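Local coordinates for 2-oxoglutarate dehydrogenase E3 component (Thermus thermophilus, PDB 2YQU), which probably oxidises protein-bound dihydrolipoyl groups to lipoyl groups with NAD(+), as the FAD-carrying E3 component of the 2-oxoglutarate dehydrogenase complex, at residues G179-V184 against V339-P344; I171-G176 against V258-R263; P167-V172 against G190-V195. All coordinates share one frame; numbering follows the deposited sequence.

Contact 1: G179-V184 against V339-P344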
# COMPACT_ATOMS: atom_id res chain seq x y z
N GLY A 179 -6.30 0.87 22.61
CA GLY A 179 -6.05 2.02 23.47
C GLY A 179 -5.01 2.95 22.91
O GLY A 179 -5.12 4.16 23.04
N LEU A 180 -4.01 2.38 22.26
CA LEU A 180 -2.93 3.15 21.65
C LEU A 180 -3.46 3.98 20.49
O LEU A 180 -3.16 5.17 20.37
CB LEU A 180 -1.83 2.21 21.18
CG LEU A 180 -0.46 2.80 20.88
CD1 LEU A 180 0.07 3.66 22.04
CD2 LEU A 180 0.50 1.65 20.56
N GLU A 181 -4.24 3.34 19.63
CA GLU A 181 -4.90 4.04 18.53
C GLU A 181 -5.74 5.22 19.01
O GLU A 181 -5.63 6.32 18.48
CB GLU A 181 -5.78 3.09 17.72
CG GLU A 181 -4.99 2.18 16.79
CD GLU A 181 -5.87 1.29 15.93
OE1 GLU A 181 -5.34 0.68 14.98
OE2 GLU A 181 -7.09 1.19 16.19
N LEU A 182 -6.59 4.99 20.01
CA LEU A 182 -7.46 6.05 20.51
C LEU A 182 -6.67 7.12 21.29
O LEU A 182 -7.01 8.30 21.23
CB LEU A 182 -8.61 5.46 21.34
CG LEU A 182 -9.55 4.54 20.54
CD1 LEU A 182 -10.58 3.85 21.44
CD2 LEU A 182 -10.24 5.29 19.43
N GLY A 183 -5.59 6.70 21.95
CA GLY A 183 -4.66 7.61 22.59
C GLY A 183 -4.10 8.58 21.56
O GLY A 183 -4.10 9.79 21.78
N VAL A 184 -3.65 8.04 20.43
CA VAL A 184 -3.06 8.84 19.35
C VAL A 184 -4.09 9.80 18.74
O VAL A 184 -3.77 10.94 18.46
CB VAL A 184 -2.43 7.93 18.27
CG1 VAL A 184 -2.18 8.69 16.96
CG2 VAL A 184 -1.14 7.32 18.78
N VAL A 339 -2.52 -5.28 12.31
CA VAL A 339 -2.05 -3.93 11.98
C VAL A 339 -2.54 -2.91 13.00
O VAL A 339 -3.65 -3.03 13.51
CB VAL A 339 -2.54 -3.51 10.57
CG1 VAL A 339 -1.90 -2.19 10.13
CG2 VAL A 339 -2.25 -4.60 9.56
N VAL A 340 -1.70 -1.92 13.28
CA VAL A 340 -2.05 -0.78 14.11
C VAL A 340 -2.06 0.44 13.20
O VAL A 340 -1.06 0.72 12.53
CB VAL A 340 -1.00 -0.57 15.22
CG1 VAL A 340 -1.43 0.55 16.15
CG2 VAL A 340 -0.75 -1.88 15.99
N TYR A 341 -3.17 1.17 13.17
CA TYR A 341 -3.42 2.20 12.14
C TYR A 341 -3.07 3.62 12.60
O TYR A 341 -3.69 4.61 12.20
CB TYR A 341 -4.85 2.08 11.64
CG TYR A 341 -5.04 0.79 10.89
CD1 TYR A 341 -5.74 -0.27 11.44
CD2 TYR A 341 -4.45 0.61 9.65
CE1 TYR A 341 -5.88 -1.47 10.75
CE2 TYR A 341 -4.59 -0.58 8.95
CZ TYR A 341 -5.32 -1.61 9.50
OH TYR A 341 -5.43 -2.78 8.79
N THR A 342 -2.04 3.69 13.43
CA THR A 342 -1.36 4.93 13.76
C THR A 342 -0.51 5.35 12.56
O THR A 342 -0.52 4.72 11.52
CB THR A 342 -0.47 4.71 15.01
OG1 THR A 342 0.28 3.50 14.84
CG2 THR A 342 -1.32 4.45 16.27
N HIS A 343 0.20 6.46 12.70
CA HIS A 343 1.24 6.85 11.76
C HIS A 343 2.50 7.09 12.58
O HIS A 343 2.53 8.01 13.39
CB HIS A 343 0.86 8.11 10.97
CG HIS A 343 1.91 8.56 10.01
ND1 HIS A 343 1.79 8.40 8.64
CD2 HIS A 343 3.11 9.15 10.21
CE1 HIS A 343 2.86 8.89 8.05
NE2 HIS A 343 3.68 9.35 8.98
N PRO A 344 3.52 6.25 12.43
CA PRO A 344 3.59 5.18 11.42
C PRO A 344 2.64 4.02 11.73
O PRO A 344 2.23 3.87 12.88
CB PRO A 344 5.03 4.70 11.55
CG PRO A 344 5.40 4.98 12.96
CD PRO A 344 4.72 6.27 13.27
O HOH W 1 -6.21 -1.88 14.42
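Glu181, on helix 177-188, reaches the backbone of Tyr341 just beyond the end of strand 338-340. CB starts off alongside residues 339-344, with CG anti to the carbonyl carbon (chi1 -77°), and the rest runs out extended. Glu181 CG packs on Val340 CG1 at 4.0 Å. CD comes within 3.9 Å of Tyr341 N, and Glu181 OE1 accepts a nearly straight hydrogen bond from that nitrogen at 2.9 Å. The donor comes from the anti side of the carboxylate, 22° out of its plane. A water donates hydrogen bonds to both OE1 and Val339 O, the latter 3.0 Å from it. OE2 forms a salt bridge with Lys49 of helix 45-63. One turn along the helix, Val184 CG2 meets Thr342 CG2 at 3.8 Å, the side chains crossing at about a right angle. Thr342 OG1 turns instead to Pro344 O, 2.8 Å away, a bond that spans the cis peptide before Pro344. Tyr341 lines the FAD pocket, and Glu181 and Val339 are NAD(+)-binding residues, although that ligand is absent here. Amide and water donate to OE1 while OE2 holds Lys49, so one buried carboxylate joins the NAD(+)-site helix to the Tyr341 loop and to helix 45-63.

Contact 2: I171-G176 against V258-R263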
# COMPACT_ATOMS: atom_id res chain seq x y z
N ILE A 171 -5.81 9.58 30.19
CA ILE A 171 -5.02 8.42 30.56
C ILE A 171 -5.64 7.21 29.87
O ILE A 171 -6.84 7.00 29.97
CB ILE A 171 -4.98 8.21 32.09
CG1 ILE A 171 -4.25 9.38 32.77
CG2 ILE A 171 -4.28 6.89 32.44
CD1 ILE A 171 -4.45 9.43 34.26
N VAL A 172 -4.82 6.46 29.16
CA VAL A 172 -5.22 5.18 28.59
C VAL A 172 -4.64 4.06 29.46
O VAL A 172 -3.43 3.91 29.59
CB VAL A 172 -4.71 5.02 27.14
CG1 VAL A 172 -5.15 3.68 26.56
CG2 VAL A 172 -5.17 6.19 26.26
N VAL A 173 -5.52 3.27 30.08
CA VAL A 173 -5.10 2.11 30.86
C VAL A 173 -5.10 0.91 29.92
O VAL A 173 -6.16 0.42 29.52
CB VAL A 173 -6.06 1.84 32.05
CG1 VAL A 173 -5.57 0.65 32.87
CG2 VAL A 173 -6.15 3.07 32.93
N GLY A 174 -3.91 0.44 29.58
CA GLY A 174 -3.73 -0.66 28.66
C GLY A 174 -2.94 -0.20 27.45
O GLY A 174 -3.29 0.81 26.84
N GLY A 175 -1.91 -0.95 27.08
CA GLY A 175 -1.04 -0.58 25.98
C GLY A 175 -1.23 -1.46 24.75
O GLY A 175 -0.30 -1.66 24.00
N GLY A 176 -2.44 -1.97 24.56
CA GLY A 176 -2.76 -2.75 23.38
C GLY A 176 -3.14 -1.87 22.20
O GLY A 176 -3.11 -0.65 22.28
N VAL A 258 -10.38 2.88 29.75
CA VAL A 258 -10.04 1.55 30.23
C VAL A 258 -10.05 0.61 29.03
O VAL A 258 -11.11 0.27 28.53
CB VAL A 258 -11.04 1.10 31.32
CG1 VAL A 258 -10.71 -0.31 31.81
CG2 VAL A 258 -11.02 2.10 32.47
N ALA A 259 -8.86 0.24 28.56
CA ALA A 259 -8.67 -0.59 27.36
C ALA A 259 -7.63 -1.67 27.65
O ALA A 259 -6.59 -1.74 27.02
CB ALA A 259 -8.21 0.28 26.20
N VAL A 260 -7.94 -2.52 28.63
CA VAL A 260 -7.03 -3.58 29.07
C VAL A 260 -7.31 -4.94 28.41
O VAL A 260 -6.73 -5.96 28.80
CB VAL A 260 -7.09 -3.76 30.60
CG1 VAL A 260 -6.63 -2.48 31.28
CG2 VAL A 260 -8.52 -4.12 31.05
N GLY A 261 -8.20 -4.94 27.43
CA GLY A 261 -8.50 -6.15 26.67
C GLY A 261 -9.97 -6.27 26.37
O GLY A 261 -10.77 -5.42 26.74
N ARG A 262 -10.32 -7.34 25.66
CA ARG A 262 -11.71 -7.70 25.42
C ARG A 262 -11.91 -9.17 25.73
O ARG A 262 -11.01 -9.99 25.57
CB ARG A 262 -12.11 -7.38 23.98
CG ARG A 262 -12.10 -5.90 23.65
CD ARG A 262 -12.42 -5.60 22.19
NE ARG A 262 -13.78 -6.03 21.84
CZ ARG A 262 -14.88 -5.31 22.04
NH1 ARG A 262 -14.81 -4.11 22.60
NH2 ARG A 262 -16.06 -5.79 21.67
N ARG A 263 -13.11 -9.49 26.20
CA ARG A 263 -13.44 -10.82 26.66
C ARG A 263 -14.53 -11.40 25.77
O ARG A 263 -15.48 -10.70 25.43
CB ARG A 263 -13.93 -10.75 28.11
CG ARG A 263 -14.10 -12.10 28.78
CD ARG A 263 -14.35 -12.03 30.28
NE ARG A 263 -13.85 -13.23 30.95
CZ ARG A 263 -14.56 -14.32 31.22
NH1 ARG A 263 -13.98 -15.35 31.84
NH2 ARG A 263 -15.85 -14.39 30.89
O HOH W 2 -4.57 -3.33 26.21
O HOH W 3 -4.75 -0.21 25.01
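Val173 O accepts a hydrogen bond from Ala259 N where two parallel strands of a Rossmann-type NAD(+)-binding domain end side by side. Strand 169-173 runs here into the glycine-rich turn that leads to helix 177-188, where Gly174, Gly176 and Gly179 are consistent with the GxGxxG fingerprint of dinucleotide-binding folds. Ala259 N lies 2.9 Å from Val173 O, nearly along the C=O axis. The bond follows directly on the bridge between Val173 and Val258, whose side chains share one face of the sheet. Packing is closest around this carbonyl: Val260 CG1 sits 3.4 Å from Val173 O and 3.7 Å from Val173 CG1, the two valines lying side by side and pointing the same way. Val260 owes this to its rotamer, with CG1 anti to the carbonyl carbon (chi1 -63°). Leu142 and Pro144 also touch the Val260 side chain.

Past the bridge the regular pairing stops, although Gly174 and Val260 still bring their CA atoms within 4.4 Å. Gly174, at phi 119°, has a backbone shape that calls for glycine, and it comes close to Ala259 O through its CA. Gly175 makes no direct contact with the opposite segment; its N is hydrogen-bonded to Glu197, an NAD(+)-binding residue. At Gly176, the N-cap of the helix, the link to Ala259 O runs through water. One water donates to Ala259 O at 2.7 Å and weakly accepts from Gly176 N, so the looser side is joined through solvent. Between the two regimes, Gly174 CA directs a C-H toward Ala259 O, 3.5 Å away, with an angle of 162° at the hydrogen.

Contact 3: P167-V172 against G190-V195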
# COMPACT_ATOMS: atom_id res chain seq x y z
N PRO A 167 -10.10 16.08 25.54
CA PRO A 167 -9.69 16.05 26.95
C PRO A 167 -8.34 16.71 27.12
O PRO A 167 -7.41 16.38 26.40
CB PRO A 167 -9.63 14.55 27.28
CG PRO A 167 -9.40 13.89 25.97
CD PRO A 167 -10.07 14.74 24.93
N LYS A 168 -8.22 17.65 28.05
CA LYS A 168 -6.93 18.27 28.32
C LYS A 168 -5.91 17.20 28.72
O LYS A 168 -4.78 17.22 28.26
CB LYS A 168 -7.03 19.36 29.39
CG LYS A 168 -5.75 20.15 29.57
CD LYS A 168 -5.91 21.33 30.52
CE LYS A 168 -4.64 21.58 31.33
NZ LYS A 168 -4.52 20.62 32.47
N ARG A 169 -6.34 16.26 29.56
CA ARG A 169 -5.52 15.13 29.97
C ARG A 169 -6.32 13.84 29.77
O ARG A 169 -7.45 13.72 30.23
CB ARG A 169 -5.08 15.28 31.44
CG ARG A 169 -4.08 16.41 31.68
CD ARG A 169 -3.46 16.43 33.07
NE ARG A 169 -4.42 16.75 34.13
CZ ARG A 169 -4.17 16.69 35.44
NH1 ARG A 169 -2.99 16.30 35.90
NH2 ARG A 169 -5.13 17.01 36.31
N LEU A 170 -5.73 12.88 29.06
CA LEU A 170 -6.32 11.56 28.86
C LEU A 170 -5.34 10.51 29.37
O LEU A 170 -4.16 10.56 29.03
CB LEU A 170 -6.61 11.34 27.38
CG LEU A 170 -7.04 9.92 26.97
CD1 LEU A 170 -8.37 9.58 27.62
CD2 LEU A 170 -7.13 9.82 25.46
N ILE A 171 -5.81 9.58 30.19
CA ILE A 171 -5.02 8.42 30.56
C ILE A 171 -5.64 7.21 29.87
O ILE A 171 -6.84 7.00 29.97
CB ILE A 171 -4.98 8.21 32.09
CG1 ILE A 171 -4.25 9.38 32.77
CG2 ILE A 171 -4.28 6.89 32.44
CD1 ILE A 171 -4.45 9.43 34.26
N VAL A 172 -4.82 6.46 29.16
CA VAL A 172 -5.22 5.18 28.59
C VAL A 172 -4.64 4.06 29.46
O VAL A 172 -3.43 3.91 29.59
CB VAL A 172 -4.71 5.02 27.14
CG1 VAL A 172 -5.15 3.68 26.56
CG2 VAL A 172 -5.17 6.19 26.26
N GLY A 190 -4.58 17.58 20.62
CA GLY A 190 -4.04 18.45 21.65
C GLY A 190 -4.08 17.89 23.06
O GLY A 190 -3.67 18.56 24.01
N ALA A 191 -4.57 16.66 23.21
CA ALA A 191 -4.64 16.02 24.51
C ALA A 191 -3.25 15.63 24.98
O ALA A 191 -2.42 15.17 24.18
CB ALA A 191 -5.56 14.79 24.47
N GLU A 192 -2.98 15.82 26.26
CA GLU A 192 -1.82 15.23 26.91
C GLU A 192 -2.23 13.80 27.25
O GLU A 192 -3.17 13.59 28.03
CB GLU A 192 -1.43 15.99 28.18
CG GLU A 192 -1.04 17.44 27.93
CD GLU A 192 -0.58 18.17 29.17
OE1 GLU A 192 -0.66 17.61 30.28
OE2 GLU A 192 -0.13 19.33 29.03
N VAL A 193 -1.57 12.83 26.64
CA VAL A 193 -1.98 11.43 26.73
C VAL A 193 -0.90 10.63 27.45
O VAL A 193 0.28 10.74 27.13
CB VAL A 193 -2.25 10.85 25.33
CG1 VAL A 193 -2.65 9.37 25.42
CG2 VAL A 193 -3.33 11.66 24.63
N ILE A 194 -1.34 9.86 28.45
CA ILE A 194 -0.48 8.95 29.18
C ILE A 194 -1.02 7.54 29.02
O ILE A 194 -2.20 7.32 29.23
CB ILE A 194 -0.46 9.32 30.69
CG1 ILE A 194 0.07 10.74 30.89
CG2 ILE A 194 0.37 8.30 31.46
CD1 ILE A 194 -0.12 11.28 32.31
N VAL A 195 -0.16 6.60 28.66
CA VAL A 195 -0.54 5.21 28.46
C VAL A 195 0.13 4.38 29.55
O VAL A 195 1.33 4.45 29.72
CB VAL A 195 -0.11 4.71 27.06
CG1 VAL A 195 -0.46 3.24 26.88
CG2 VAL A 195 -0.74 5.56 25.97
O HOH W 4 -4.09 19.40 26.61
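Leu170 and Val193 pair at the middle of two parallel strands, 169-172 and 192-195, joined by helix 177-188 in a right-handed beta-alpha-beta crossover of the Rossmann type. Four backbone bonds lace them together: Glu192 N to Lys168 O, Leu170 N to Glu192 O, Ile194 N to Leu170 O, and Val172 N to Ile194 O. In the first, Glu192 N lies 3.0 Å from Lys168 O, above the carbonyl plane.

On the face carrying Leu170, Val172, Val193 and Val195, the three valines all hold CG1 anti to the backbone N. For Val172 (chi1 -180°) this leaves CG2 anti to the carbonyl carbon, where it meets Val193 CG1 obliquely at 4.1 Å. Val172 CB also packs on Val195 CG2 at 4.2 Å, while Leu170 CB lies against Val193 CG2. Trp186 of helix 177-188 touches Leu170, Pro167 and Ala191, packing beside the N-terminal end of the strands.

The face of Arg169, Glu192, Ile171 and Ile194 changes from polar to apolar along the strands. Glu192 is extended beyond CG, and its aliphatic part lies over Lys168 O, with Glu192 CB 3.6 Å from that oxygen. CG and CD of Arg169 approach Glu192 OE1, CG to 3.9 Å, and the bend at chi3 (-68°) carries NE and the guanidinium off in another direction; the two flat groups stand 86° apart. Farther on, Ile171 CG1 rests on Ile194 CB.

A water at the N-terminal end of the strands donates to both Lys168 O and Gly190 O. Opposite charges lie close without pairing, since Lys168 NZ and Arg169 NE each stay 5.4 Å from Glu192 OE1; any electrostatic attraction is probably modest, and backbone bonds with apolar packing do most of the joining.

How the contacts relate
All three contacts are largely buried, but they differ in kind. Contact 3 is regular sheet pairing with an exposed, charged N-terminal end; contact 2 takes over strand 169-173 where it ends and passes into a turn bridged by water. Contact 1 lies on the following helix 177-188, where a carboxylate does most of the polar work against a segment in the range of the dimerisation-domain family. Van der Waals contacts of valine methyls with backbone carbonyls connect them: Val172 CG1 lies 3.5 Å from Gly179 O, Val193 CG2 lies 3.5 Å from Gly183 O, and Val195 CG1 reaches Gly174 O. The valines of contact 3 thus meet the glycines of contacts 1 and 2, where helix, turn and sheet come close.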